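Local atomic coordinates of hydroquinone dioxygenase large subunit (Pseudomonas sp., PDB entry 4ZXA), a protein that probably forms, as the large subunit of a two-subunit iron(II)-dependent hydroquinone 1,2-dioxygenase, the ring-cleaving active site that opens hydroquinone. Residues L39-Y44 and R134-A139; P253-N258 and D300-G305. All blocks are in the same frame, centred on the assembly; numbering follows the deposited sequence.

Contacts 1 and 2 are both buried, yet they belong to different parts of the fold. L39-Y44 with R134-A139 joins strand 37-41, in the N-terminal antiparallel sheet of strands 19-20 to 55-62, to the end of helix 122-136, about 19 Å from the centre of the chain and next to the second copy of this protein. P253-N258 with D300-G305 lies nearer the middle, at about 11 Å, and pairs two neighbouring strands of the eight-stranded sheet. The centres of contacts 1 and 2 are about 25 Å apart, and they share no element. Contact 1 depends on one arginine laid over a tryptophan; contact 2 on regular backbone bonds and side chains bound to a metal.

Contact 1 (L39-Y44 and R134-A139); sequences LSRDEY and RDWTNA
L39 meets the outer rim of W136: its CB lies 4.0 Å from CH2, and its carbonyl O lies near the plane of the indole at the ring edge. The backbone of S40 follows, its C coming within 3.3 Å of W136 CH2. R41 carries most of the contact. Its CG sits between the backbone N and the carbonyl carbon (chi1 86°), and CB and CG lie over one face of the indole, with CG 3.5 Å from the centroid of the five-membered ring and only 8° off its normal, a CH-pi contact. The two side chains slide past each other in opposite directions, and CD runs on to within 3.5 Å of W136 CG. The chain bends at chi3, which places NE; the guanidinium plane lies at 77° to the indole, not stacked on it. NH1 reaches W136 O at 3.0 Å, a weak bond, while NE and NH2 both hold D42 O, at 2.7 Å from NE. D42 then closes an Asx turn, its OD1 accepting from the N of Y44. Elsewhere, A153 O receives a further bond from R41 NH2, and W136 NE1 donates to R30 O. R41 thus divides its chemistry, with methylene groups on the indole and nitrogens on carbonyl oxygens, and links the end of strand 37-41 to the last turn of helix 122-136 without a carboxylate across the contact.

Contact 2 (P253-N258 and D300-G305); sequences PVFHGN and DIRHQG. With CD (cadmium ion), chain I; H8N (4-hydroxybenzonitrile), chain J.
Two neighbouring strands, and the residue just after one of them, bind one cadmium ion: H256 ND1 and H303 NE2 each lie 2.2 Å from it, and N258 OD1 binds at 2.3 Å. The nitrile nitrogen NAA of 4-hydroxybenzonitrile is a further ligand, and E262 completes the protein's share of the site. H256 and H303 form an antiparallel hydrogen-bonded pair, with H256 N donating to H303 O and H303 N to H256 O, both at 2.9 Å. Their rings meet rim to rim, neither over the face of the other. The H256 CG is anti to the backbone N (chi1 -174°), whereas that of H303 lies between N and the carbonyl carbon (chi1 57°); from these different starts both rings reach the same ion. H256 NE2 donates to Y80 O, which would help fix the rotation of the ring. The amide of N258 crosses the H303 ring squarely; its ND2 donates to P298 O, which would help keep OD1 turned to the metal. Two residues on from the histidine pair, past the non-hydrogen-bonded pair G257-R302, N258 N bonds I301 O at 3.0 Å, nearly straight. On the other face of the sheet, F255 and R302 cross obliquely. F255 CE2 lies over the centre of the R302 guanidinium, 3.5 Å from CZ, with the two planes 28° apart. An alanine at R302 would probably leave F255 CE2 without the guanidinium it lies over, opening a gap beside the ring and letting it turn more easily. Further along, F255 CB packs against Q304 CB at 3.8 Å. Paired antiparallel strands presenting metal-binding histidines into a beta barrel are characteristic of the cupin fold, consistent with cadmium occupying the iron(II) site of this dioxygenase.

Contact 1 (L39-Y44 and R134-A139)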
loop_
_atom_site.group_PDB
_atom_site.type_symbol
_atom_site.label_atom_id
_atom_site.label_comp_id
_atom_site.label_asym_id
_atom_site.label_seq_id
_atom_site.Cartn_x
_atom_site.Cartn_y
_atom_site.Cartn_z
ATOM N N LEU E 39 -12.538 -13.419 -9.520
ATOM C CA LEU E 39 -11.361 -13.262 -8.686
ATOM C C LEU E 39 -10.217 -14.206 -9.099
ATOM O O LEU E 39 -10.370 -15.435 -9.063
ATOM C CB LEU E 39 -11.738 -13.484 -7.220
ATOM C CG LEU E 39 -12.855 -12.548 -6.759
ATOM C CD1 LEU E 39 -14.211 -13.208 -6.894
ATOM C CD2 LEU E 39 -12.603 -12.109 -5.318
ATOM N N SER E 40 -9.078 -13.628 -9.483
ATOM C CA SER E 40 -7.891 -14.420 -9.793
ATOM C C SER E 40 -6.666 -13.770 -9.182
ATOM O O SER E 40 -6.701 -12.596 -8.831
ATOM C CB SER E 40 -7.693 -14.517 -11.299
ATOM O OG SER E 40 -7.288 -13.267 -11.819
ATOM N N ARG E 41 -5.580 -14.523 -9.078
ATOM C CA ARG E 41 -4.329 -13.977 -8.581
ATOM C C ARG E 41 -3.153 -14.499 -9.389
ATOM O O ARG E 41 -3.199 -15.594 -9.934
ATOM C CB ARG E 41 -4.143 -14.313 -7.100
ATOM C CG ARG E 41 -3.512 -15.664 -6.842
ATOM C CD ARG E 41 -2.701 -15.663 -5.563
ATOM N NE ARG E 41 -1.393 -15.044 -5.742
ATOM C CZ ARG E 41 -0.459 -14.981 -4.801
ATOM N NH1 ARG E 41 -0.680 -15.498 -3.606
ATOM N NH2 ARG E 41 0.700 -14.398 -5.058
ATOM N N ASP E 42 -2.097 -13.700 -9.466
ATOM C CA ASP E 42 -0.864 -14.137 -10.096
ATOM C C ASP E 42 0.272 -14.091 -9.084
ATOM O O ASP E 42 0.051 -14.251 -7.891
ATOM C CB ASP E 42 -0.538 -13.292 -11.330
ATOM C CG ASP E 42 -0.460 -11.820 -11.023
ATOM O OD1 ASP E 42 -0.234 -11.470 -9.854
ATOM O OD2 ASP E 42 -0.623 -11.013 -11.955
ATOM N N GLU E 43 1.487 -13.877 -9.564
ATOM C CA GLU E 43 2.656 -13.901 -8.700
ATOM C C GLU E 43 2.726 -12.702 -7.755
ATOM O O GLU E 43 3.362 -12.769 -6.709
ATOM C CB GLU E 43 3.931 -14.001 -9.537
ATOM C CG GLU E 43 4.095 -15.327 -10.262
ATOM C CD GLU E 43 3.438 -15.342 -11.628
ATOM O OE1 GLU E 43 2.700 -14.392 -11.947
ATOM O OE2 GLU E 43 3.656 -16.306 -12.384
ATOM N N TYR E 44 2.071 -11.609 -8.125
ATOM C CA TYR E 44 2.105 -10.394 -7.312
ATOM C C TYR E 44 0.733 -9.840 -6.901
ATOM O O TYR E 44 0.614 -9.210 -5.851
ATOM C CB TYR E 44 2.865 -9.284 -8.046
ATOM C CG TYR E 44 4.371 -9.325 -7.901
ATOM C CD1 TYR E 44 5.192 -9.491 -9.011
ATOM C CD2 TYR E 44 4.971 -9.190 -6.662
ATOM C CE1 TYR E 44 6.559 -9.513 -8.887
ATOM C CE2 TYR E 44 6.343 -9.212 -6.528
ATOM C CZ TYR E 44 7.136 -9.376 -7.643
ATOM O OH TYR E 44 8.512 -9.404 -7.510
ATOM N N ARG E 134 -7.660 -20.439 1.120
ATOM C CA ARG E 134 -7.049 -21.758 1.055
ATOM C C ARG E 134 -6.141 -21.847 -0.155
ATOM O O ARG E 134 -4.979 -22.233 -0.045
ATOM C CB ARG E 134 -8.124 -22.847 1.000
ATOM C CG ARG E 134 -7.607 -24.259 1.257
ATOM C CD ARG E 134 -8.749 -25.285 1.271
ATOM N NE ARG E 134 -8.270 -26.624 1.620
ATOM C CZ ARG E 134 -8.569 -27.267 2.750
ATOM N NH1 ARG E 134 -9.371 -26.715 3.661
ATOM N NH2 ARG E 134 -8.070 -28.477 2.967
ATOM N N ASP E 135 -6.665 -21.466 -1.314
ATOM C CA ASP E 135 -5.913 -21.621 -2.546
ATOM C C ASP E 135 -4.760 -20.610 -2.712
ATOM O O ASP E 135 -3.683 -20.975 -3.176
ATOM C CB ASP E 135 -6.853 -21.600 -3.751
ATOM C CG ASP E 135 -6.141 -21.978 -5.048
ATOM O OD1 ASP E 135 -5.798 -23.170 -5.211
ATOM O OD2 ASP E 135 -5.919 -21.085 -5.898
ATOM N N TRP E 136 -4.971 -19.353 -2.325
ATOM C CA TRP E 136 -3.979 -18.309 -2.596
ATOM C C TRP E 136 -2.941 -18.116 -1.483
ATOM O O TRP E 136 -1.959 -17.370 -1.651
ATOM C CB TRP E 136 -4.667 -16.976 -2.904
ATOM C CG TRP E 136 -5.548 -17.023 -4.114
ATOM C CD1 TRP E 136 -5.769 -18.095 -4.926
ATOM C CD2 TRP E 136 -6.322 -15.946 -4.653
ATOM N NE1 TRP E 136 -6.630 -17.754 -5.932
ATOM C CE2 TRP E 136 -6.988 -16.439 -5.787
ATOM C CE3 TRP E 136 -6.510 -14.610 -4.283
ATOM C CZ2 TRP E 136 -7.836 -15.648 -6.558
ATOM C CZ3 TRP E 136 -7.353 -13.826 -5.050
ATOM C CH2 TRP E 136 -8.002 -14.345 -6.172
ATOM N N THR E 137 -3.150 -18.787 -0.356
ATOM C CA THR E 137 -2.195 -18.693 0.730
ATOM C C THR E 137 -1.203 -19.852 0.725
ATOM O O THR E 137 -1.548 -20.982 1.044
ATOM C CB THR E 137 -2.885 -18.624 2.093
ATOM O OG1 THR E 137 -3.876 -17.587 2.075
ATOM C CG2 THR E 137 -1.857 -18.338 3.181
ATOM N N ASN E 138 0.035 -19.540 0.375
ATOM C CA ASN E 138 1.103 -20.512 0.318
ATOM C C ASN E 138 1.606 -20.816 1.703
ATOM O O ASN E 138 1.307 -20.086 2.640
ATOM C CB ASN E 138 2.241 -19.959 -0.533
ATOM C CG ASN E 138 1.790 -19.620 -1.929
ATOM O OD1 ASN E 138 1.013 -20.364 -2.535
ATOM N ND2 ASN E 138 2.246 -18.480 -2.443
ATOM N N ALA E 139 2.390 -21.884 1.818
ATOM C CA ALA E 139 2.829 -22.406 3.115
ATOM C C ALA E 139 3.775 -21.440 3.805
ATOM O O ALA E 139 4.132 -21.625 4.964
ATOM C CB ALA E 139 3.508 -23.750 2.937
#

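Contact 2 (P253-N258 and D300-G305)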
loop_
_atom_site.group_PDB
_atom_site.type_symbol
_atom_site.label_atom_id
_atom_site.label_comp_id
_atom_site.label_asym_id
_atom_site.label_seq_id
_atom_site.Cartn_x
_atom_site.Cartn_y
_atom_site.Cartn_z
ATOM N N PRO E 253 -5.541 -4.251 8.482
ATOM C CA PRO E 253 -5.552 -4.740 7.096
ATOM C C PRO E 253 -6.706 -4.208 6.205
ATOM O O PRO E 253 -6.736 -4.503 5.017
ATOM C CB PRO E 253 -5.642 -6.261 7.271
ATOM C CG PRO E 253 -5.062 -6.523 8.640
ATOM C CD PRO E 253 -5.520 -5.355 9.458
ATOM N N VAL E 254 -7.625 -3.432 6.768
ATOM C CA VAL E 254 -8.702 -2.826 6.007
ATOM C C VAL E 254 -8.899 -1.441 6.544
ATOM O O VAL E 254 -8.442 -1.144 7.636
ATOM C CB VAL E 254 -10.053 -3.584 6.198
ATOM C CG1 VAL E 254 -9.975 -4.971 5.604
ATOM C CG2 VAL E 254 -10.443 -3.650 7.682
ATOM N N PHE E 255 -9.582 -0.581 5.800
ATOM C CA PHE E 255 -10.182 0.573 6.464
ATOM C C PHE E 255 -11.681 0.351 6.660
ATOM O O PHE E 255 -12.396 -0.149 5.777
ATOM C CB PHE E 255 -9.806 1.937 5.843
ATOM C CG PHE E 255 -10.434 2.231 4.499
ATOM C CD1 PHE E 255 -9.721 1.995 3.316
ATOM C CD2 PHE E 255 -11.709 2.809 4.416
ATOM C CE1 PHE E 255 -10.281 2.305 2.061
ATOM C CE2 PHE E 255 -12.296 3.114 3.162
ATOM C CZ PHE E 255 -11.581 2.867 1.982
ATOM N N HIS E 256 -12.137 0.673 7.860
ATOM C CA HIS E 256 -13.482 0.312 8.270
ATOM C C HIS E 256 -14.430 1.492 8.223
ATOM O O HIS E 256 -14.128 2.556 8.765
ATOM C CB HIS E 256 -13.463 -0.255 9.684
ATOM C CG HIS E 256 -14.789 -0.787 10.120
ATOM N ND1 HIS E 256 -15.231 -0.699 11.420
ATOM C CD2 HIS E 256 -15.768 -1.397 9.429
ATOM C CE1 HIS E 256 -16.426 -1.242 11.516
ATOM N NE2 HIS E 256 -16.779 -1.677 10.318
ATOM N N GLY E 257 -15.569 1.306 7.566
ATOM C CA GLY E 257 -16.649 2.283 7.608
ATOM C C GLY E 257 -17.689 1.850 8.630
ATOM O O GLY E 257 -18.295 0.785 8.487
ATOM N N ASN E 258 -17.877 2.661 9.670
ATOM C CA ASN E 258 -18.715 2.291 10.814
ATOM C C ASN E 258 -20.235 2.298 10.553
ATOM O O ASN E 258 -20.707 2.991 9.662
ATOM C CB ASN E 258 -18.396 3.220 11.991
ATOM C CG ASN E 258 -17.143 2.806 12.759
ATOM O OD1 ASN E 258 -16.318 2.029 12.272
ATOM N ND2 ASN E 258 -17.001 3.330 13.973
ATOM N N ASP E 300 -20.566 7.471 12.051
ATOM C CA ASP E 300 -20.611 8.107 10.729
ATOM C C ASP E 300 -19.235 8.382 10.121
ATOM O O ASP E 300 -19.094 9.221 9.232
ATOM C CB ASP E 300 -21.443 9.402 10.770
ATOM C CG ASP E 300 -20.887 10.436 11.752
ATOM O OD1 ASP E 300 -20.035 10.078 12.606
ATOM O OD2 ASP E 300 -21.313 11.611 11.670
ATOM N N ILE E 301 -18.219 7.682 10.605
ATOM C CA ILE E 301 -16.884 7.872 10.064
ATOM C C ILE E 301 -16.334 6.546 9.569
ATOM O O ILE E 301 -16.921 5.489 9.786
ATOM C CB ILE E 301 -15.903 8.542 11.105
ATOM C CG1 ILE E 301 -15.900 7.804 12.451
ATOM C CG2 ILE E 301 -16.258 10.012 11.337
ATOM C CD1 ILE E 301 -15.114 6.509 12.454
ATOM N N ARG E 302 -15.210 6.619 8.879
ATOM C CA ARG E 302 -14.417 5.436 8.564
ATOM C C ARG E 302 -13.010 5.710 9.093
ATOM O O ARG E 302 -12.626 6.870 9.294
ATOM C CB ARG E 302 -14.367 5.221 7.058
ATOM C CG ARG E 302 -13.663 6.348 6.343
ATOM C CD ARG E 302 -13.820 6.237 4.851
ATOM N NE ARG E 302 -12.533 6.416 4.190
ATOM C CZ ARG E 302 -12.382 6.583 2.878
ATOM N NH1 ARG E 302 -13.447 6.612 2.081
ATOM N NH2 ARG E 302 -11.161 6.731 2.365
ATOM N N HIS E 303 -12.236 4.660 9.323
ATOM C CA HIS E 303 -10.953 4.836 9.984
ATOM C C HIS E 303 -10.031 3.644 9.753
ATOM O O HIS E 303 -10.470 2.599 9.297
ATOM C CB HIS E 303 -11.173 5.073 11.479
ATOM C CG HIS E 303 -11.936 3.975 12.159
ATOM N ND1 HIS E 303 -12.308 4.042 13.474
ATOM C CD2 HIS E 303 -12.372 2.784 11.692
ATOM C CE1 HIS E 303 -12.958 2.930 13.804
ATOM N NE2 HIS E 303 -12.999 2.156 12.740
ATOM N N GLN E 304 -8.750 3.817 10.059
ATOM C CA GLN E 304 -7.761 2.762 9.888
ATOM C C GLN E 304 -6.685 3.047 10.919
ATOM O O GLN E 304 -6.398 4.212 11.207
ATOM C CB GLN E 304 -7.185 2.785 8.462
ATOM C CG GLN E 304 -6.292 1.596 8.118
ATOM C CD GLN E 304 -5.933 1.509 6.632
ATOM O OE1 GLN E 304 -5.839 2.520 5.938
ATOM N NE2 GLN E 304 -5.735 0.290 6.142
ATOM N N GLY E 305 -6.106 2.004 11.503
ATOM C CA GLY E 305 -5.138 2.187 12.573
ATOM C C GLY E 305 -3.701 1.856 12.198
ATOM O O GLY E 305 -3.444 1.077 11.275
HETATM CD CD CD I . -14.592 0.637 13.008
HETATM N NAA H8N J . -13.066 -1.093 13.390
HETATM C CAC H8N J . -12.263 -1.798 13.797
HETATM C CAI H8N J . -11.205 -2.689 14.360
HETATM C CAF H8N J . -10.332 -2.160 15.302
HETATM C CAD H8N J . -9.330 -2.957 15.848
HETATM C CAH H8N J . -9.240 -4.274 15.423
HETATM O OAB H8N J . -8.250 -5.064 15.943
HETATM C CAE H8N J . -10.112 -4.805 14.480
HETATM C CAG H8N J . -11.108 -4.004 13.945
#